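Local coordinates for protein similar to metal-dependent hydrolase (Staphylococcus aureus subsp. aureus Mu50, PDB 3ESH) that is probably a metal-dependent hydrolase of the metallo-beta-lactamase superfamily, with a substrate that remains unknown, at residues A121-A124 against I125-A129; P144-R147 against S148-T151; I230-K233 against E234-P238. All blocks are in the same frame, centred on the assembly; numbering follows the deposited sequence.

How the contacts relate
All three contacts are local, each between adjoining residues of an unbroken run of chain, and they follow one another along it. Contacts 1 and 2 shape irregular loops before strand 130-134 and after helix 135-142, whereas contact 3 spans two turns of helix 226-242. Contact 2 is a surface contact; contacts 1 and 3 are partly buried. Their chemistry differs: of the loops, contact 1 has no hydrogen bond between its segments and contact 2 is tied by backbone and serine groups, while the helix of contact 3 combines regular backbone bonds with a salt bridge. Contacts 1 and 3 lie about 35 Å apart, centre to centre. Contacts 2 and 3 meet across subunits, where I146 packs on E234 of the second subunit.

Contact 1. Residues A121-A124 against I125-A129; sequences AGHA and IFENA
H123 and E127 meet across an irregular loop of the metallo-beta-lactamase fold, the connection that runs from helix 111-114 to strand 130-134. The carboxylate comes to the edge of the imidazole, near the ring plane, with E127 OE1 lying 3.4 Å from H123 CE1. The two side chains cross at about a right angle, and the ring and carboxylate planes are turned 52° apart. Because the carboxylate faces a ring carbon, no hydrogen bond joins the pair: H123 NE2 and E127 OE1 remain 4.2 Å apart. H123 reaches this position with CG anti to its backbone N (chi1 173°), and E127 then runs out extended beyond CG. The start of that glutamate chain lies against the backbone, E127 CG standing 3.6 Å from A124 O.

Behind this pair, the peptide nitrogen of H123 is bonded to D119 OD1, while the side chains of H123 and A124 both rest on D159. Further along, E127 O takes a hydrogen bond from K163 NZ, and N128 ND2 gives one to K99 O. F126 turns into the protein, packing on I101 and on I87 and L91 of helix 87-92. One face of its ring also carries a methyl from within the loop, I125 CG2, which stands 3.8 Å from the ring plane, displaced from the ring centre to its margin.

Contact 2. Residues P144-R147 against S148-T151; sequences PNIR and SKST
S148, the buried residue of this turn, reaches back to the start of the loop: its hydroxyl oxygen OG accepts the backbone N-H of N145 at 3.2 Å, with an N-H...O angle of 144°. OG sits between the backbone N and the carbonyl carbon (chi1 58°), which lets the short side chain face the preceding backbone. The same oxygen is hydrogen-bonded to E140 OE2, so the turn is tied to helix 135-142 through one atom. P144 lies over this group, its CB 3.5 Å from S148 OG.

K149 lies alongside the incoming chain. Its backbone N makes a weak hydrogen bond to N145 O, 3.0 Å away, and its CB rests close to that same carbonyl oxygen. Beyond, the aliphatic part bends at chi3, bringing K149 CE to within 4.0 Å of I146 CA, so the far end of the chain lies against I146.

R147 contributes chiefly through its backbone. R147 O is held twice by S150: the hydroxyl OG donates to it at 2.9 Å, almost in line with the carbonyl bond (C=O...OG 171°), and the amide N adds a weak bond. The R147 side chain leads outward in extended form, and its guanidinium finds its partners beyond the turn, NE in a salt bridge with D224 and NH2 on A221 O. The same side chain packs on M227 of the second subunit.

T151 N bonded to S148 O carries the winding on, and the T151 side chain touches H110. These overlapping turns belong to the loop that follows helix 135-142 in the metallo-beta-lactamase fold, near a possible, unconfirmed metal site of the kind expected in this superfamily, to which H110 would belong.

Contact 3. Residues I230-K233 against E234-P238; sequences IREK and ERMIP
E232 O is gripped by two amides of the following turn: the backbone N of selenomethionine M236, at 2.8 Å and nearly straight (N-H...O 167°), and R235 N, whose bond at 3.3 Å is weak. The first is a regular alpha-helical i to i+4 bond within helix 226-242 of this metallo-beta-lactamase fold; E234 N to I230 O, at 2.7 Å, is the same kind of bond two residues earlier.

On the side chains, E232 and R235 run alongside each other in one direction, forming an i to i+3 salt bridge, E232 OE1 to R235 NH1, of 3.2 Å. The oxygen lies in the guanidinium plane, yet NH1 stands 54° out of the carboxylate plane. A bend at chi2 (-67°) brings the E232 carboxylate to R235. The arginine is shared, since NH1 also bridges to E168 of the third subunit. E234 OE1 bonds to H139 and Q135 of that subunit, so this helix face is an interface, whereas K233 NZ turns inward to H213 O and N215 O.

P238 brings no N-H, and the helix kinks there: the proline carbon P238 CD takes a place 3.6 Å from K233 O.

Contact 1. Residues A121-A124 against I125-A129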
loop_
_atom_site.group_PDB
_atom_site.type_symbol
_atom_site.label_atom_id
_atom_site.label_comp_id
_atom_site.label_asym_id
_atom_site.label_seq_id
_atom_site.Cartn_x
_atom_site.Cartn_y
_atom_site.Cartn_z
ATOM N N ALA A 121 7.712 2.262 40.015
ATOM C CA ALA A 121 6.987 1.061 40.380
ATOM C C ALA A 121 5.792 1.064 39.400
ATOM O O ALA A 121 4.804 0.362 39.608
ATOM C CB ALA A 121 6.450 1.105 41.806
ATOM N N GLY A 122 5.899 1.875 38.347
ATOM C CA GLY A 122 4.879 1.958 37.321
ATOM C C GLY A 122 3.435 1.891 37.762
ATOM O O GLY A 122 2.600 1.375 37.019
ATOM N N HIS A 123 3.119 2.404 38.947
ATOM C CA HIS A 123 1.729 2.367 39.390
ATOM C C HIS A 123 0.884 3.101 38.362
ATOM O O HIS A 123 0.450 2.509 37.379
ATOM C CB HIS A 123 1.532 3.037 40.746
ATOM C CG HIS A 123 0.092 3.170 41.141
ATOM N ND1 HIS A 123 -0.341 4.072 42.090
ATOM C CD2 HIS A 123 -1.022 2.531 40.701
ATOM C CE1 HIS A 123 -1.652 3.983 42.215
ATOM N NE2 HIS A 123 -2.091 3.056 41.383
ATOM N N ALA A 124 0.657 4.390 38.589
ATOM C CA ALA A 124 -0.130 5.190 37.665
ATOM C C ALA A 124 -0.706 6.434 38.299
ATOM O O ALA A 124 -1.622 6.350 39.102
ATOM C CB ALA A 124 -1.276 4.374 37.081
ATOM N N ILE A 125 -0.157 7.589 37.945
ATOM C CA ILE A 125 -0.683 8.850 38.444
ATOM C C ILE A 125 -2.024 8.806 37.716
ATOM O O ILE A 125 -2.120 8.093 36.718
ATOM C CB ILE A 125 0.135 10.044 37.897
ATOM C CG1 ILE A 125 1.639 9.804 38.092
ATOM C CG2 ILE A 125 -0.323 11.314 38.551
ATOM C CD1 ILE A 125 2.067 9.606 39.521
ATOM N N PHE A 126 -3.058 9.509 38.168
ATOM C CA PHE A 126 -4.348 9.495 37.446
ATOM C C PHE A 126 -5.075 8.128 37.386
ATOM O O PHE A 126 -5.391 7.624 36.302
ATOM C CB PHE A 126 -4.167 10.032 36.017
ATOM C CG PHE A 126 -3.558 11.410 35.960
ATOM C CD1 PHE A 126 -2.359 11.641 35.299
ATOM C CD2 PHE A 126 -4.168 12.467 36.610
ATOM C CE1 PHE A 126 -1.782 12.913 35.293
ATOM C CE2 PHE A 126 -3.602 13.741 36.610
ATOM C CZ PHE A 126 -2.409 13.966 35.955
ATOM N N GLU A 127 -5.369 7.569 38.566
ATOM C CA GLU A 127 -6.029 6.274 38.774
ATOM C C GLU A 127 -7.447 6.037 38.251
ATOM O O GLU A 127 -7.783 4.903 37.895
ATOM C CB GLU A 127 -6.056 5.949 40.262
ATOM C CG GLU A 127 -4.724 6.087 40.984
ATOM C CD GLU A 127 -4.853 5.907 42.499
ATOM O OE1 GLU A 127 -3.927 6.351 43.220
ATOM O OE2 GLU A 127 -5.864 5.320 42.967
ATOM N N ASN A 128 -8.294 7.061 38.240
ATOM C CA ASN A 128 -9.665 6.895 37.771
ATOM C C ASN A 128 -9.861 7.336 36.326
ATOM O O ASN A 128 -10.956 7.209 35.776
ATOM C CB ASN A 128 -10.635 7.685 38.646
ATOM C CG ASN A 128 -10.524 7.332 40.105
ATOM O OD1 ASN A 128 -10.620 6.167 40.485
ATOM N ND2 ASN A 128 -10.323 8.344 40.940
ATOM N N ALA A 129 -8.798 7.836 35.705
ATOM C CA ALA A 129 -8.890 8.319 34.334
ATOM C C ALA A 129 -8.784 7.280 33.236
ATOM O O ALA A 129 -7.987 6.340 33.313
ATOM C CB ALA A 129 -7.844 9.410 34.091
#

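Contact 2. Residues P144-R147 against S148-T151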
loop_
_atom_site.group_PDB
_atom_site.type_symbol
_atom_site.label_atom_id
_atom_site.label_comp_id
_atom_site.label_asym_id
_atom_site.label_seq_id
_atom_site.Cartn_x
_atom_site.Cartn_y
_atom_site.Cartn_z
ATOM N N PRO A 144 8.800 -0.650 20.089
ATOM C CA PRO A 144 9.574 0.357 19.361
ATOM C C PRO A 144 10.738 -0.225 18.566
ATOM O O PRO A 144 11.295 -1.242 18.959
ATOM C CB PRO A 144 10.051 1.282 20.479
ATOM C CG PRO A 144 10.302 0.285 21.610
ATOM C CD PRO A 144 9.093 -0.605 21.536
ATOM N N ASN A 145 11.097 0.439 17.464
ATOM C CA ASN A 145 12.214 0.027 16.604
ATOM C C ASN A 145 13.535 0.647 17.110
ATOM O O ASN A 145 13.522 1.358 18.102
ATOM C CB ASN A 145 11.922 0.444 15.156
ATOM C CG ASN A 145 11.583 1.924 15.034
ATOM O OD1 ASN A 145 10.546 2.307 14.478
ATOM N ND2 ASN A 145 12.456 2.763 15.561
ATOM N N ILE A 146 14.661 0.389 16.433
ATOM C CA ILE A 146 15.955 0.923 16.893
ATOM C C ILE A 146 16.032 2.428 16.999
ATOM O O ILE A 146 16.929 2.955 17.659
ATOM C CB ILE A 146 17.165 0.478 16.036
ATOM C CG1 ILE A 146 16.936 0.809 14.566
ATOM C CG2 ILE A 146 17.471 -0.991 16.309
ATOM C CD1 ILE A 146 18.156 0.518 13.702
ATOM N N ARG A 147 15.102 3.123 16.357
ATOM C CA ARG A 147 15.068 4.569 16.428
ATOM C C ARG A 147 14.082 5.100 17.476
ATOM O O ARG A 147 14.447 5.961 18.265
ATOM C CB ARG A 147 14.744 5.180 15.052
ATOM C CG ARG A 147 14.264 6.619 15.134
ATOM C CD ARG A 147 14.428 7.366 13.822
ATOM N NE ARG A 147 13.578 8.552 13.760
ATOM C CZ ARG A 147 13.907 9.676 13.133
ATOM N NH1 ARG A 147 15.082 9.763 12.519
ATOM N NH2 ARG A 147 13.055 10.702 13.105
ATOM N N SER A 148 12.844 4.612 17.491
ATOM C CA SER A 148 11.858 5.116 18.453
ATOM C C SER A 148 12.068 4.568 19.862
ATOM O O SER A 148 11.379 4.946 20.805
ATOM C CB SER A 148 10.417 4.836 17.980
ATOM O OG SER A 148 10.165 3.463 17.762
ATOM N N LYS A 149 13.043 3.680 19.978
ATOM C CA LYS A 149 13.405 3.053 21.235
ATOM C C LYS A 149 13.884 4.158 22.170
ATOM O O LYS A 149 13.582 4.161 23.370
ATOM C CB LYS A 149 14.531 2.059 20.977
ATOM C CG LYS A 149 15.170 1.461 22.199
ATOM C CD LYS A 149 16.625 1.110 21.916
ATOM C CE LYS A 149 16.768 0.190 20.700
ATOM N NZ LYS A 149 18.193 -0.138 20.361
ATOM N N SER A 150 14.622 5.110 21.603
ATOM C CA SER A 150 15.151 6.225 22.382
ATOM C C SER A 150 14.086 7.080 23.096
ATOM O O SER A 150 14.395 7.726 24.089
ATOM C CB SER A 150 16.055 7.104 21.507
ATOM O OG SER A 150 15.339 7.662 20.430
ATOM N N THR A 151 12.845 7.096 22.612
ATOM C CA THR A 151 11.799 7.864 23.308
ATOM C C THR A 151 10.639 7.027 23.857
ATOM O O THR A 151 9.946 7.456 24.772
ATOM C CB THR A 151 11.218 9.032 22.451
ATOM O OG1 THR A 151 10.876 8.567 21.140
ATOM C CG2 THR A 151 12.228 10.154 22.346
#

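Contact 3. Residues I230-K233 against E234-P238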
loop_
_atom_site.group_PDB
_atom_site.type_symbol
_atom_site.label_atom_id
_atom_site.label_comp_id
_atom_site.label_asym_id
_atom_site.label_seq_id
_atom_site.Cartn_x
_atom_site.Cartn_y
_atom_site.Cartn_z
ATOM N N ILE A 230 4.215 17.695 6.800
ATOM C CA ILE A 230 4.012 18.841 5.947
ATOM C C ILE A 230 2.599 18.786 5.350
ATOM O O ILE A 230 1.876 19.784 5.345
ATOM C CB ILE A 230 5.072 18.862 4.832
ATOM C CG1 ILE A 230 6.454 19.013 5.475
ATOM C CG2 ILE A 230 4.779 19.976 3.839
ATOM C CD1 ILE A 230 7.609 18.736 4.546
ATOM N N ARG A 231 2.203 17.618 4.859
ATOM C CA ARG A 231 0.885 17.463 4.281
ATOM C C ARG A 231 -0.184 17.937 5.254
ATOM O O ARG A 231 -1.048 18.723 4.894
ATOM C CB ARG A 231 0.618 16.005 3.913
ATOM C CG ARG A 231 -0.772 15.741 3.329
ATOM C CD ARG A 231 -1.005 14.238 3.124
ATOM N NE ARG A 231 -2.369 13.932 2.716
ATOM C CZ ARG A 231 -2.794 13.890 1.452
ATOM N NH1 ARG A 231 -1.951 14.132 0.451
ATOM N NH2 ARG A 231 -4.067 13.600 1.185
ATOM N N GLU A 232 -0.121 17.468 6.493
ATOM C CA GLU A 232 -1.113 17.843 7.508
ATOM C C GLU A 232 -1.069 19.333 7.847
ATOM O O GLU A 232 -2.109 19.987 7.921
ATOM C CB GLU A 232 -0.917 17.020 8.788
ATOM C CG GLU A 232 -1.091 15.536 8.601
ATOM C CD GLU A 232 -2.521 15.151 8.262
ATOM O OE1 GLU A 232 -3.419 15.351 9.109
ATOM O OE2 GLU A 232 -2.745 14.651 7.149
ATOM N N LYS A 233 0.129 19.860 8.065
ATOM C CA LYS A 233 0.297 21.272 8.383
ATOM C C LYS A 233 -0.178 22.159 7.234
ATOM O O LYS A 233 -0.831 23.176 7.468
ATOM C CB LYS A 233 1.772 21.578 8.689
ATOM C CG LYS A 233 2.287 20.935 9.977
ATOM C CD LYS A 233 3.767 21.187 10.191
ATOM C CE LYS A 233 4.043 22.630 10.522
ATOM N NZ LYS A 233 5.507 22.842 10.687
ATOM N N GLU A 234 0.150 21.775 5.999
ATOM C CA GLU A 234 -0.253 22.553 4.827
ATOM C C GLU A 234 -1.764 22.751 4.760
ATOM O O GLU A 234 -2.234 23.810 4.350
ATOM C CB GLU A 234 0.222 21.876 3.537
ATOM C CG GLU A 234 -0.375 22.491 2.275
ATOM C CD GLU A 234 0.019 21.757 0.995
ATOM O OE1 GLU A 234 -0.218 20.537 0.916
ATOM O OE2 GLU A 234 0.559 22.403 0.071
ATOM N N ARG A 235 -2.526 21.751 5.189
ATOM C CA ARG A 235 -3.970 21.860 5.122
ATOM C C ARG A 235 -4.670 22.307 6.404
ATOM O O ARG A 235 -5.593 23.115 6.353
ATOM C CB ARG A 235 -4.574 20.541 4.626
ATOM C CG ARG A 235 -5.431 19.835 5.650
ATOM C CD ARG A 235 -6.217 18.687 5.056
ATOM N NE ARG A 235 -7.053 18.082 6.083
ATOM C CZ ARG A 235 -6.596 17.337 7.083
ATOM N NH1 ARG A 235 -5.293 17.089 7.185
ATOM N NH2 ARG A 235 -7.436 16.862 7.995
HETATM N N MSE A 236 -4.239 21.792 7.550
HETATM C CA MSE A 236 -4.860 22.148 8.828
HETATM C C MSE A 236 -4.723 23.614 9.222
HETATM O O MSE A 236 -5.728 24.293 9.437
HETATM C CB MSE A 236 -4.293 21.293 9.960
HETATM C CG MSE A 236 -4.509 19.830 9.750
HETATM SE SE MSE A 236 -3.818 18.882 11.286
HETATM C CE MSE A 236 -5.164 17.551 11.288
ATOM N N ILE A 237 -3.486 24.101 9.326
ATOM C CA ILE A 237 -3.234 25.479 9.738
ATOM C C ILE A 237 -4.053 26.545 8.999
ATOM O O ILE A 237 -4.685 27.388 9.634
ATOM C CB ILE A 237 -1.717 25.784 9.676
ATOM C CG1 ILE A 237 -1.000 24.890 10.690
ATOM C CG2 ILE A 237 -1.443 27.241 9.989
ATOM C CD1 ILE A 237 0.516 25.017 10.707
ATOM N N PRO A 238 -4.061 26.526 7.657
ATOM C CA PRO A 238 -4.850 27.544 6.956
ATOM C C PRO A 238 -6.347 27.441 7.300
ATOM O O PRO A 238 -7.043 28.448 7.414
ATOM C CB PRO A 238 -4.572 27.242 5.482
ATOM C CG PRO A 238 -3.170 26.703 5.512
ATOM C CD PRO A 238 -3.208 25.781 6.714
#